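TlmII (Streptoalloteichus hindustanus, PDB 4HVM) is a condensation-domain protein of tallysomycin biosynthesis that probably acts in nonribosomal peptide assembly and may bind phosphopantetheine-carried substrates. Local coordinates at residues A56-D61 / W158-G163; A100-L105 / V127-T132; S17-G22 / V281-H286. All coordinates share one frame; numbering follows the deposited sequence.

How the contacts relate
All three contacts are largely buried and joined by van der Waals touches, but they differ with their place in the fold. Contact 3 is the most central, about 12 Å from the centre of the chain, with all three touching residues buried; contacts 1 and 2 lie about 24 Å out, and each includes a partly exposed residue. Contact 1 packs helices 49-62 and 147-161, with one carboxylate at its margin; contact 2 lays helix 98-110 against strand 122-128, its charged groups directed away from the junction. Contact 3 brings helix 18-27 to the capped, salt-bridged start of helix 283-286, just after strand 274-282. Along the chain, contact 2 is nested inside contact 1 and both inside contact 3.

Contact 1: A56-D61 / W158-G163; sequences ADEVLD and WQAYYG
Ala-160 presents its single methyl to helix 49-62, where Glu-58 and Val-59 receive it from two neighbouring positions, a small worked example of how an alanine lets two helices approach. Its CA lies 7.4 Å from the CA of Glu-58. All three side chains leave their backbones toward the opposing helix. In Glu-58, with CG anti to the backbone N (chi1 179°), the extended chain carries the carboxylate to the methyl, which OE1 and CD of Glu-58 meet at 4.0 Å and 4.1 Å from Ala-160 CB. Val-59 meets the same methyl with one branch, its CG2 lying 4.3 Å from Ala-160 CB, while CG1 is turned further off. The seam continues along both helices, since Val-59 also touches Ala-156 and Val-157, and Ala-160 also touches Ala-55. Phe-165, in the following loop, reaches both Glu-58 and Ala-160. Helix 147-161 ends just beyond, in a Schellman motif in which Gly-163 has positive phi. Between the two segments the chemistry is therefore van der Waals packing alone: the valine supplies the apolar side, and the carboxylate end of the glutamate, not its stem, grazes the methyl. Beside the C-terminal end of a helix that charge would probably be mildly disfavoured, and it lies at the partly exposed margin.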
ATOM      1  N   ALA A  56      22.349   7.589   5.901  1.00 35.97           N
ATOM      2  CA  ALA A  56      20.940   7.911   6.083  1.00 29.66           C
ATOM      3  C   ALA A  56      20.722   9.419   6.049  1.00 37.55           C
ATOM      4  O   ALA A  56      19.771   9.904   5.434  1.00 37.89           O
ATOM      5  CB  ALA A  56      20.433   7.334   7.388  1.00 26.08           C
ATOM      6  N   ASP A  57      21.608  10.152   6.714  1.00 42.75           N
ATOM      7  CA  ASP A  57      21.542  11.607   6.745  1.00 42.61           C
ATOM      8  C   ASP A  57      21.711  12.186   5.346  1.00 42.75           C
ATOM      9  O   ASP A  57      21.089  13.191   4.999  1.00 47.69           O
ATOM     10  CB  ASP A  57      22.618  12.173   7.672  1.00 44.98           C
ATOM     11  CG  ASP A  57      22.323  11.909   9.136  1.00 54.07           C
ATOM     12  OD1 ASP A  57      21.133  11.928   9.515  1.00 54.04           O
ATOM     13  OD2 ASP A  57      23.280  11.685   9.909  1.00 55.99           O
ATOM     14  N   GLU A  58      22.556  11.541   4.549  1.00 37.04           N
ATOM     15  CA  GLU A  58      22.819  11.979   3.184  1.00 35.38           C
ATOM     16  C   GLU A  58      21.569  11.847   2.320  1.00 36.50           C
ATOM     17  O   GLU A  58      21.268  12.723   1.507  1.00 35.73           O
ATOM     18  CB  GLU A  58      23.972  11.168   2.584  1.00 35.38           C
ATOM     19  CG  GLU A  58      24.327  11.529   1.151  1.00 40.28           C
ATOM     20  CD  GLU A  58      25.490  10.713   0.622  1.00 46.29           C
ATOM     21  OE1 GLU A  58      26.233  10.132   1.442  1.00 45.40           O
ATOM     22  OE2 GLU A  58      25.656  10.648  -0.615  1.00 50.59           O
ATOM     23  N   VAL A  59      20.841  10.749   2.508  1.00 33.55           N
ATOM     24  CA  VAL A  59      19.617  10.502   1.757  1.00 28.47           C
ATOM     25  C   VAL A  59      18.496  11.428   2.215  1.00 26.68           C
ATOM     26  O   VAL A  59      17.731  11.942   1.394  1.00 28.26           O
ATOM     27  CB  VAL A  59      19.169   9.032   1.882  1.00 30.00           C
ATOM     28  CG1 VAL A  59      17.825   8.822   1.204  1.00 18.79           C
ATOM     29  CG2 VAL A  59      20.219   8.117   1.281  1.00 28.05           C
ATOM     30  N   LEU A  60      18.414  11.652   3.524  1.00 27.60           N
ATOM     31  CA  LEU A  60      17.423  12.570   4.086  1.00 27.81           C
ATOM     32  C   LEU A  60      17.632  13.990   3.575  1.00 28.96           C
ATOM     33  O   LEU A  60      16.693  14.782   3.508  1.00 33.72           O
ATOM     34  CB  LEU A  60      17.469  12.558   5.618  1.00 23.05           C
ATOM     35  CG  LEU A  60      16.937  11.292   6.302  1.00 32.26           C
ATOM     36  CD1 LEU A  60      17.020  11.413   7.820  1.00 26.62           C
ATOM     37  CD2 LEU A  60      15.512  10.985   5.851  1.00 27.40           C
ATOM     38  N   ASP A  61      18.871  14.302   3.214  1.00 25.56           N
ATOM     39  CA  ASP A  61      19.214  15.616   2.691  1.00 33.59           C
ATOM     40  C   ASP A  61      18.879  15.713   1.209  1.00 36.77           C
ATOM     41  O   ASP A  61      18.268  16.683   0.763  1.00 39.89           O
ATOM     42  CB  ASP A  61      20.702  15.900   2.912  1.00 38.10           C
ATOM     43  CG  ASP A  61      21.170  17.165   2.209  1.00 51.48           C
ATOM     44  OD1 ASP A  61      21.110  18.250   2.827  1.00 50.08           O
ATOM     45  OD2 ASP A  61      21.608  17.073   1.040  1.00 62.48           O
ATOM     46  N   TRP A 158      21.384   2.363   1.510  1.00 34.70           N
ATOM     47  CA  TRP A 158      22.421   1.357   1.322  1.00 35.27           C
ATOM     48  C   TRP A 158      23.324   1.691   0.138  1.00 41.76           C
ATOM     49  O   TRP A 158      24.506   1.345   0.130  1.00 47.04           O
ATOM     50  CB  TRP A 158      21.806  -0.032   1.155  1.00 23.14           C
ATOM     51  CG  TRP A 158      21.385  -0.655   2.456  1.00 26.20           C
ATOM     52  CD1 TRP A 158      20.110  -0.887   2.884  1.00 29.64           C
ATOM     53  CD2 TRP A 158      22.250  -1.116   3.503  1.00 30.22           C
ATOM     54  NE1 TRP A 158      20.128  -1.470   4.132  1.00 35.40           N
ATOM     55  CE2 TRP A 158      21.431  -1.620   4.533  1.00 32.29           C
ATOM     56  CE3 TRP A 158      23.637  -1.153   3.666  1.00 32.96           C
ATOM     57  CZ2 TRP A 158      21.955  -2.156   5.710  1.00 36.41           C
ATOM     58  CZ3 TRP A 158      24.156  -1.684   4.835  1.00 36.70           C
ATOM     59  CH2 TRP A 158      23.317  -2.178   5.841  1.00 37.97           C
ATOM     60  N   GLN A 159      22.762   2.361  -0.863  1.00 40.87           N
ATOM     61  CA  GLN A 159      23.552   2.827  -1.995  1.00 48.18           C
ATOM     62  C   GLN A 159      24.576   3.865  -1.547  1.00 46.26           C
ATOM     63  O   GLN A 159      25.724   3.849  -1.991  1.00 49.35           O
ATOM     64  CB  GLN A 159      22.654   3.418  -3.086  1.00 52.49           C
ATOM     65  CG  GLN A 159      21.990   2.386  -3.989  1.00 55.72           C
ATOM     66  CD  GLN A 159      21.281   3.019  -5.178  1.00 64.19           C
ATOM     67  OE1 GLN A 159      21.111   4.238  -5.241  1.00 61.76           O
ATOM     68  NE2 GLN A 159      20.869   2.189  -6.132  1.00 70.98           N
ATOM     69  N   ALA A 160      24.149   4.764  -0.666  1.00 41.07           N
ATOM     70  CA  ALA A 160      25.024   5.804  -0.141  1.00 40.52           C
ATOM     71  C   ALA A 160      26.121   5.202   0.723  1.00 43.18           C
ATOM     72  O   ALA A 160      27.231   5.729   0.787  1.00 45.84           O
ATOM     73  CB  ALA A 160      24.219   6.823   0.652  1.00 34.66           C
ATOM     74  N   TYR A 161      25.803   4.089   1.379  1.00 37.39           N
ATOM     75  CA  TYR A 161      26.750   3.401   2.251  1.00 34.39           C
ATOM     76  C   TYR A 161      27.970   2.912   1.476  1.00 34.26           C
ATOM     77  O   TYR A 161      29.082   2.880   2.005  1.00 38.99           O
ATOM     78  CB  TYR A 161      26.058   2.229   2.951  1.00 25.25           C
ATOM     79  CG  TYR A 161      26.943   1.440   3.890  1.00 31.02           C
ATOM     80  CD1 TYR A 161      27.193   1.888   5.180  1.00 35.08           C
ATOM     81  CD2 TYR A 161      27.517   0.237   3.492  1.00 31.34           C
ATOM     82  CE1 TYR A 161      27.993   1.167   6.047  1.00 35.49           C
ATOM     83  CE2 TYR A 161      28.323  -0.491   4.352  1.00 28.61           C
ATOM     84  CZ  TYR A 161      28.557  -0.021   5.628  1.00 32.40           C
ATOM     85  OH  TYR A 161      29.358  -0.742   6.486  1.00 33.63           O
ATOM     86  N   TYR A 162      27.752   2.537   0.218  1.00 34.18           N
ATOM     87  CA  TYR A 162      28.829   2.041  -0.632  1.00 31.11           C
ATOM     88  C   TYR A 162      29.339   3.111  -1.590  1.00 38.91           C
ATOM     89  O   TYR A 162      30.267   2.869  -2.361  1.00 41.20           O
ATOM     90  CB  TYR A 162      28.371   0.814  -1.422  1.00 44.87           C
ATOM     91  CG  TYR A 162      28.325  -0.455  -0.604  1.00 54.59           C
ATOM     92  CD1 TYR A 162      29.485  -0.999  -0.073  1.00 56.39           C
ATOM     93  CD2 TYR A 162      27.125  -1.115  -0.369  1.00 60.63           C
ATOM     94  CE1 TYR A 162      29.454  -2.159   0.673  1.00 60.80           C
ATOM     95  CE2 TYR A 162      27.084  -2.278   0.377  1.00 64.10           C
ATOM     96  CZ  TYR A 162      28.253  -2.795   0.896  1.00 68.56           C
ATOM     97  OH  TYR A 162      28.223  -3.952   1.638  1.00 77.05           O
ATOM     98  N   GLY A 163      28.730   4.291  -1.536  1.00 45.19           N
ATOM     99  CA  GLY A 163      29.103   5.381  -2.419  1.00 49.25           C
ATOM    100  C   GLY A 163      28.519   5.216  -3.809  1.00 55.26           C
ATOM    101  O   GLY A 163      29.101   5.664  -4.799  1.00 58.17           O
TER

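Contact 2: A100-L105 / V127-T132; sequences ARCVEL and VRLSET
Between Cys-102 and Leu-105 of the helix and their partners, Val-127 near the end of the strand and Leu-129 in the loop that follows, no flat group intervenes; the two guanidinium groups are directed away from the seam. That of Arg-101 has Ala-100 CB against one face, displaced toward the rim, and the carboxylate of Glu-104 at its edge. The grip is side-on: NE of Arg-101 bonds OE1 of Glu-104 at 2.7 Å, and NH1 of Arg-101 bonds OE2 of Glu-104 at 3.0 Å. Both acceptors lie close to the guanidinium plane, yet the carboxylate is tilted, its oxygens being met 37° and 35° out of their own plane. The guanidinium of Arg-128 has the backbone of Glu-131 at its edge; its NH1 donates to Ser-130 O at 2.8 Å, in the carbonyl plane, and its NE pairs with Asp-49.

The seam itself is apolar. Cys-102 sends SG toward the strand, anti to its own backbone N (chi1 -173°), and the sulfur sits 3.9 Å from both CB and CG1 of Val-127. From the same cysteine, CB meets Leu-129 CD2 at 3.8 Å, although the leucine leaves its backbone at a slant to the helix and only its end comes near. Leu-105 and Val-127 run antiparallel past one another as side chains, touching where Leu-105 CD2 lies 4.1 Å from Val-127 CG2. Val-135 of the next strand backs both Cys-102 and Leu-129. This is the packing of a beta-alpha-beta crossover, with helix 98-110 joining parallel strands 87-91 and 122-128 and resting on the sheet they share.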
ATOM      1  N   ALA A 100      12.261 -10.164  16.779  1.00 23.58           N
ATOM      2  CA  ALA A 100      10.884  -9.973  17.213  1.00 15.26           C
ATOM      3  C   ALA A 100      10.709  -8.605  17.854  1.00 25.67           C
ATOM      4  O   ALA A 100       9.640  -8.003  17.758  1.00 28.86           O
ATOM      5  CB  ALA A 100      10.473 -11.064  18.190  1.00 16.18           C
ATOM      6  N   ARG A 101      11.763  -8.119  18.505  1.00 23.46           N
ATOM      7  CA  ARG A 101      11.729  -6.822  19.169  1.00 27.20           C
ATOM      8  C   ARG A 101      11.778  -5.692  18.153  1.00 25.35           C
ATOM      9  O   ARG A 101      11.143  -4.651  18.334  1.00 21.02           O
ATOM     10  CB  ARG A 101      12.901  -6.687  20.139  1.00 16.61           C
ATOM     11  CG  ARG A 101      13.052  -7.839  21.114  1.00 17.75           C
ATOM     12  CD  ARG A 101      11.943  -7.861  22.145  1.00 18.70           C
ATOM     13  NE  ARG A 101      10.745  -8.557  21.681  1.00 27.36           N
ATOM     14  CZ  ARG A 101      10.548  -9.868  21.789  1.00 29.09           C
ATOM     15  NH1 ARG A 101       9.419 -10.406  21.345  1.00 22.78           N
ATOM     16  NH2 ARG A 101      11.476 -10.642  22.337  1.00 31.59           N
ATOM     17  N   CYS A 102      12.538  -5.904  17.082  1.00 24.32           N
ATOM     18  CA  CYS A 102      12.697  -4.893  16.044  1.00 20.57           C
ATOM     19  C   CYS A 102      11.371  -4.630  15.337  1.00 19.02           C
ATOM     20  O   CYS A 102      11.087  -3.507  14.920  1.00 23.62           O
ATOM     21  CB  CYS A 102      13.764  -5.325  15.039  1.00 13.97           C
ATOM     22  SG  CYS A 102      14.182  -4.058  13.825  1.00 29.22           S
ATOM     23  N   VAL A 103      10.563  -5.678  15.212  1.00 17.44           N
ATOM     24  CA  VAL A 103       9.229  -5.551  14.637  1.00 16.37           C
ATOM     25  C   VAL A 103       8.342  -4.751  15.576  1.00 11.79           C
ATOM     26  O   VAL A 103       7.608  -3.861  15.151  1.00 34.49           O
ATOM     27  CB  VAL A 103       8.588  -6.926  14.369  1.00 11.96           C
ATOM     28  CG1 VAL A 103       7.129  -6.773  13.956  1.00 17.53           C
ATOM     29  CG2 VAL A 103       9.364  -7.673  13.303  1.00 12.11           C
ATOM     30  N   GLU A 104       8.419  -5.071  16.862  1.00 12.51           N
ATOM     31  CA  GLU A 104       7.644  -4.366  17.870  1.00 12.79           C
ATOM     32  C   GLU A 104       8.106  -2.918  17.985  1.00 19.22           C
ATOM     33  O   GLU A 104       7.325  -2.037  18.335  1.00 19.03           O
ATOM     34  CB  GLU A 104       7.760  -5.074  19.224  1.00 13.79           C
ATOM     35  CG  GLU A 104       7.165  -6.477  19.253  1.00 34.48           C
ATOM     36  CD  GLU A 104       7.731  -7.331  20.378  1.00 38.82           C
ATOM     37  OE1 GLU A 104       8.672  -6.875  21.062  1.00 45.25           O
ATOM     38  OE2 GLU A 104       7.237  -8.462  20.576  1.00 36.65           O
ATOM     39  N   LEU A 105       9.376  -2.672  17.684  1.00 12.86           N
ATOM     40  CA  LEU A 105       9.921  -1.320  17.745  1.00 17.27           C
ATOM     41  C   LEU A 105       9.335  -0.440  16.644  1.00 22.63           C
ATOM     42  O   LEU A 105       8.848   0.660  16.904  1.00 25.72           O
ATOM     43  CB  LEU A 105      11.448  -1.360  17.633  1.00 18.24           C
ATOM     44  CG  LEU A 105      12.235  -0.052  17.756  1.00 16.23           C
ATOM     45  CD1 LEU A 105      13.557  -0.306  18.458  1.00 17.71           C
ATOM     46  CD2 LEU A 105      12.481   0.561  16.389  1.00 14.37           C
ATOM     47  N   VAL A 127      18.596  -0.082  13.495  1.00 16.63           N
ATOM     48  CA  VAL A 127      18.481  -0.996  14.626  1.00 19.71           C
ATOM     49  C   VAL A 127      19.481  -2.140  14.507  1.00 26.12           C
ATOM     50  O   VAL A 127      19.430  -2.917  13.554  1.00 30.23           O
ATOM     51  CB  VAL A 127      17.062  -1.589  14.723  1.00 20.58           C
ATOM     52  CG1 VAL A 127      16.862  -2.269  16.062  1.00 23.36           C
ATOM     53  CG2 VAL A 127      16.010  -0.509  14.515  1.00 14.61           C
ATOM     54  N   ARG A 128      20.391  -2.238  15.472  1.00 19.05           N
ATOM     55  CA  ARG A 128      21.359  -3.331  15.489  1.00 29.96           C
ATOM     56  C   ARG A 128      20.837  -4.496  16.328  1.00 28.48           C
ATOM     57  O   ARG A 128      20.475  -4.319  17.491  1.00 24.66           O
ATOM     58  CB  ARG A 128      22.720  -2.861  16.011  1.00 22.01           C
ATOM     59  CG  ARG A 128      23.733  -3.987  16.161  1.00 23.56           C
ATOM     60  CD  ARG A 128      25.152  -3.471  16.335  1.00 32.30           C
ATOM     61  NE  ARG A 128      25.705  -2.934  15.094  1.00 32.52           N
ATOM     62  CZ  ARG A 128      26.326  -3.666  14.173  1.00 31.91           C
ATOM     63  NH1 ARG A 128      26.469  -4.974  14.343  1.00 32.33           N
ATOM     64  NH2 ARG A 128      26.799  -3.089  13.075  1.00 31.13           N
ATOM     65  N   LEU A 129      20.807  -5.682  15.727  1.00 28.66           N
ATOM     66  CA  LEU A 129      20.259  -6.867  16.380  1.00 20.44           C
ATOM     67  C   LEU A 129      21.345  -7.751  16.991  1.00 28.43           C
ATOM     68  O   LEU A 129      21.124  -8.406  18.009  1.00 32.74           O
ATOM     69  CB  LEU A 129      19.437  -7.684  15.381  1.00 19.52           C
ATOM     70  CG  LEU A 129      18.399  -6.919  14.561  1.00 17.91           C
ATOM     71  CD1 LEU A 129      17.599  -7.875  13.691  1.00 17.31           C
ATOM     72  CD2 LEU A 129      17.478  -6.119  15.466  1.00 18.09           C
ATOM     73  N   SER A 130      22.512  -7.770  16.357  1.00 23.37           N
ATOM     74  CA  SER A 130      23.626  -8.593  16.813  1.00 25.35           C
ATOM     75  C   SER A 130      24.945  -8.035  16.297  1.00 41.76           C
ATOM     76  O   SER A 130      25.021  -6.881  15.880  1.00 47.66           O
ATOM     77  CB  SER A 130      23.452 -10.039  16.345  1.00 26.38           C
ATOM     78  OG  SER A 130      23.350 -10.110  14.932  1.00 25.13           O
ATOM     79  N   GLU A 131      25.984  -8.863  16.320  1.00 37.32           N
ATOM     80  CA  GLU A 131      27.300  -8.443  15.860  1.00 41.32           C
ATOM     81  C   GLU A 131      27.380  -8.395  14.338  1.00 41.72           C
ATOM     82  O   GLU A 131      28.306  -7.810  13.776  1.00 45.19           O
ATOM     83  CB  GLU A 131      28.378  -9.371  16.415  1.00 48.18           C
ATOM     84  CG  GLU A 131      28.412  -9.418  17.932  1.00 55.93           C
ATOM     85  CD  GLU A 131      28.576  -8.041  18.552  1.00 63.82           C
ATOM     86  OE1 GLU A 131      27.835  -7.726  19.509  1.00 62.19           O
ATOM     87  OE2 GLU A 131      29.448  -7.277  18.088  1.00 69.52           O
ATOM     88  N   THR A 132      26.407  -9.012  13.674  1.00 41.45           N
ATOM     89  CA  THR A 132      26.400  -9.069  12.217  1.00 43.66           C
ATOM     90  C   THR A 132      25.147  -8.443  11.605  1.00 44.95           C
ATOM     91  O   THR A 132      25.183  -7.958  10.475  1.00 49.64           O
ATOM     92  CB  THR A 132      26.523 -10.521  11.707  1.00 46.28           C
ATOM     93  OG1 THR A 132      25.409 -11.292  12.176  1.00 48.43           O
ATOM     94  CG2 THR A 132      27.816 -11.157  12.195  1.00 48.07           C
TER

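Contact 3: S17-G22 / V281-H286; sequences SFLQRG and VDLRDH
Leu-283 meets Phe-18 and Leu-19 where helix 18-27, in the N-terminal part of this condensation-domain fold, reaches the turn from strand 274-282 into helix 283-286. One methyl does the touching: Leu-283 CD1 lies 4.0 Å from Phe-18 CZ, at the ring edge and near its plane, and 4.2 Å from Leu-19 CD1. Phe-18 does not leave its backbone toward Leu-283, yet with chi1 at 76° the far end of its ring comes near. Leu-19 CG rests against one ring face, toward the rim. His-180, its ring inclined about 45° to the phenyl group, Pro-181 and Tyr-332 also touch Phe-18.

Further out, side-chain bonds hold both helix starts. Ser-17, at the N-cap position, donates from N to Gln-20 OE1 at 2.9 Å, on a lone pair in the carbonyl plane, while Gln-20 NE2 bonds Met-143 O. Arg-284 forms a salt bridge with Asp-146, which by sequence probably corresponds to the aspartate of the family's HHxxxDG motif, here in a degenerate form. Asp-282, the N-cap of the second helix, takes two bonds on OD1 from opposite faces of its carboxylate: Arg-284 N, the capping bond, at 3.1 Å and Arg-284 NH1 at 2.9 Å.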
ATOM      1  N   SER A  17      -0.124  17.777  -4.160  1.00 26.23           N
ATOM      2  CA  SER A  17      -0.611  17.037  -5.323  1.00 28.48           C
ATOM      3  C   SER A  17      -2.028  16.505  -5.108  1.00 28.88           C
ATOM      4  O   SER A  17      -2.575  16.597  -4.010  1.00 33.05           O
ATOM      5  CB  SER A  17       0.340  15.889  -5.674  1.00 31.82           C
ATOM      6  OG  SER A  17       0.346  14.894  -4.665  1.00 36.24           O
ATOM      7  N   PHE A  18      -2.612  15.938  -6.158  1.00 26.60           N
ATOM      8  CA  PHE A  18      -4.000  15.482  -6.110  1.00 26.35           C
ATOM      9  C   PHE A  18      -4.209  14.241  -5.235  1.00 29.72           C
ATOM     10  O   PHE A  18      -5.288  14.046  -4.669  1.00 32.11           O
ATOM     11  CB  PHE A  18      -4.530  15.244  -7.526  1.00 22.19           C
ATOM     12  CG  PHE A  18      -4.040  13.973  -8.159  1.00 16.96           C
ATOM     13  CD1 PHE A  18      -2.740  13.858  -8.626  1.00 18.87           C
ATOM     14  CD2 PHE A  18      -4.895  12.895  -8.299  1.00 15.78           C
ATOM     15  CE1 PHE A  18      -2.304  12.676  -9.216  1.00 16.57           C
ATOM     16  CE2 PHE A  18      -4.469  11.720  -8.885  1.00 13.98           C
ATOM     17  CZ  PHE A  18      -3.173  11.607  -9.344  1.00 10.39           C
ATOM     18  N   LEU A  19      -3.181  13.407  -5.127  1.00 20.72           N
ATOM     19  CA  LEU A  19      -3.244  12.230  -4.264  1.00 16.27           C
ATOM     20  C   LEU A  19      -3.038  12.622  -2.807  1.00 22.34           C
ATOM     21  O   LEU A  19      -3.573  11.982  -1.901  1.00 23.95           O
ATOM     22  CB  LEU A  19      -2.202  11.191  -4.684  1.00 13.98           C
ATOM     23  CG  LEU A  19      -2.486  10.463  -6.003  1.00 18.45           C
ATOM     24  CD1 LEU A  19      -1.350   9.519  -6.358  1.00 15.16           C
ATOM     25  CD2 LEU A  19      -3.819   9.721  -5.949  1.00  8.48           C
ATOM     26  N   GLN A  20      -2.254  13.674  -2.590  1.00 25.06           N
ATOM     27  CA  GLN A  20      -2.052  14.218  -1.251  1.00 25.92           C
ATOM     28  C   GLN A  20      -3.314  14.923  -0.769  1.00 22.90           C
ATOM     29  O   GLN A  20      -3.733  14.747   0.373  1.00 25.85           O
ATOM     30  CB  GLN A  20      -0.868  15.184  -1.233  1.00 15.62           C
ATOM     31  CG  GLN A  20       0.479  14.504  -1.367  1.00 14.54           C
ATOM     32  CD  GLN A  20       1.616  15.493  -1.446  1.00 17.87           C
ATOM     33  OE1 GLN A  20       1.498  16.542  -2.079  1.00 19.28           O
ATOM     34  NE2 GLN A  20       2.728  15.169  -0.798  1.00 15.60           N
ATOM     35  N   ARG A  21      -3.911  15.722  -1.648  1.00 23.85           N
ATOM     36  CA  ARG A  21      -5.178  16.384  -1.355  1.00 18.47           C
ATOM     37  C   ARG A  21      -6.271  15.363  -1.049  1.00 29.63           C
ATOM     38  O   ARG A  21      -7.047  15.531  -0.108  1.00 31.50           O
ATOM     39  CB  ARG A  21      -5.605  17.266  -2.533  1.00 19.38           C
ATOM     40  CG  ARG A  21      -5.258  18.743  -2.374  1.00 25.93           C
ATOM     41  CD  ARG A  21      -5.666  19.566  -3.597  1.00 28.25           C
ATOM     42  NE  ARG A  21      -4.650  19.528  -4.649  1.00 43.99           N
ATOM     43  CZ  ARG A  21      -4.827  18.994  -5.855  1.00 52.26           C
ATOM     44  NH1 ARG A  21      -5.990  18.450  -6.183  1.00 53.82           N
ATOM     45  NH2 ARG A  21      -3.837  19.012  -6.739  1.00 52.99           N
ATOM     46  N   GLY A  22      -6.320  14.303  -1.851  1.00 24.56           N
ATOM     47  CA  GLY A  22      -7.320  13.264  -1.691  1.00 23.60           C
ATOM     48  C   GLY A  22      -7.218  12.510  -0.380  1.00 25.81           C
ATOM     49  O   GLY A  22      -8.214  12.348   0.324  1.00 26.81           O
ATOM     50  N   VAL A 281      -2.944   0.879  -7.634  1.00 19.46           N
ATOM     51  CA  VAL A 281      -2.265   0.965  -8.918  1.00  9.91           C
ATOM     52  C   VAL A 281      -1.119   1.963  -8.821  1.00 16.26           C
ATOM     53  O   VAL A 281      -1.312   3.084  -8.358  1.00 15.97           O
ATOM     54  CB  VAL A 281      -3.232   1.406 -10.034  1.00 16.15           C
ATOM     55  CG1 VAL A 281      -2.463   1.891 -11.254  1.00 16.05           C
ATOM     56  CG2 VAL A 281      -4.163   0.268 -10.407  1.00 22.85           C
ATOM     57  N   ASP A 282       0.074   1.549  -9.240  1.00 24.68           N
ATOM     58  CA  ASP A 282       1.230   2.435  -9.249  1.00 22.02           C
ATOM     59  C   ASP A 282       1.224   3.221 -10.552  1.00 22.03           C
ATOM     60  O   ASP A 282       1.339   2.643 -11.633  1.00 29.02           O
ATOM     61  CB  ASP A 282       2.529   1.635  -9.121  1.00 34.28           C
ATOM     62  CG  ASP A 282       3.725   2.509  -8.788  1.00 40.87           C
ATOM     63  OD1 ASP A 282       3.638   3.740  -8.983  1.00 45.47           O
ATOM     64  OD2 ASP A 282       4.752   1.966  -8.329  1.00 39.45           O
ATOM     65  N   LEU A 283       1.092   4.539 -10.445  1.00 22.46           N
ATOM     66  CA  LEU A 283       1.000   5.394 -11.625  1.00 25.51           C
ATOM     67  C   LEU A 283       2.334   5.550 -12.358  1.00 32.95           C
ATOM     68  O   LEU A 283       2.375   6.064 -13.475  1.00 43.79           O
ATOM     69  CB  LEU A 283       0.426   6.765 -11.258  1.00 19.68           C
ATOM     70  CG  LEU A 283      -0.977   6.754 -10.646  1.00 15.11           C
ATOM     71  CD1 LEU A 283      -1.458   8.166 -10.347  1.00 11.15           C
ATOM     72  CD2 LEU A 283      -1.957   6.029 -11.557  1.00 12.63           C
ATOM     73  N   ARG A 284       3.417   5.111 -11.723  1.00 30.11           N
ATOM     74  CA  ARG A 284       4.737   5.144 -12.343  1.00 28.98           C
ATOM     75  C   ARG A 284       4.788   4.207 -13.544  1.00 32.33           C
ATOM     76  O   ARG A 284       5.264   4.579 -14.615  1.00 37.06           O
ATOM     77  CB  ARG A 284       5.815   4.737 -11.334  1.00 31.87           C
ATOM     78  CG  ARG A 284       5.984   5.679 -10.151  1.00 25.98           C
ATOM     79  CD  ARG A 284       6.973   5.107  -9.146  1.00 13.97           C
ATOM     80  NE  ARG A 284       7.111   5.956  -7.967  1.00 14.36           N
ATOM     81  CZ  ARG A 284       6.280   5.932  -6.932  1.00 25.09           C
ATOM     82  NH1 ARG A 284       5.246   5.102  -6.926  1.00 21.03           N
ATOM     83  NH2 ARG A 284       6.482   6.740  -5.900  1.00 31.62           N
ATOM     84  N   ASP A 285       4.298   2.986 -13.355  1.00 33.81           N
ATOM     85  CA  ASP A 285       4.323   1.978 -14.406  1.00 41.12           C
ATOM     86  C   ASP A 285       3.241   2.244 -15.443  1.00 38.17           C
ATOM     87  O   ASP A 285       3.468   2.105 -16.646  1.00 46.90           O
ATOM     88  CB  ASP A 285       4.132   0.583 -13.808  1.00 46.82           C
ATOM     89  CG  ASP A 285       5.208   0.228 -12.799  1.00 57.57           C
ATOM     90  OD1 ASP A 285       6.367   0.653 -12.998  1.00 57.78           O
ATOM     91  OD2 ASP A 285       4.896  -0.473 -11.811  1.00 64.84           O
ATOM     92  N   HIS A 286       2.061   2.629 -14.966  1.00 27.01           N
ATOM     93  CA  HIS A 286       0.897   2.815 -15.826  1.00 18.94           C
ATOM     94  C   HIS A 286       0.976   4.069 -16.698  1.00 21.80           C
ATOM     95  O   HIS A 286       0.524   4.068 -17.846  1.00 24.93           O
ATOM     96  CB  HIS A 286      -0.377   2.845 -14.979  1.00 20.68           C
ATOM     97  CG  HIS A 286      -1.624   3.065 -15.776  1.00 29.73           C
ATOM     98  ND1 HIS A 286      -2.453   4.149 -15.579  1.00 31.90           N
ATOM     99  CD2 HIS A 286      -2.179   2.344 -16.779  1.00 29.64           C
ATOM    100  CE1 HIS A 286      -3.467   4.084 -16.423  1.00 29.16           C
ATOM    101  NE2 HIS A 286      -3.323   3.000 -17.163  1.00 29.25           N
TER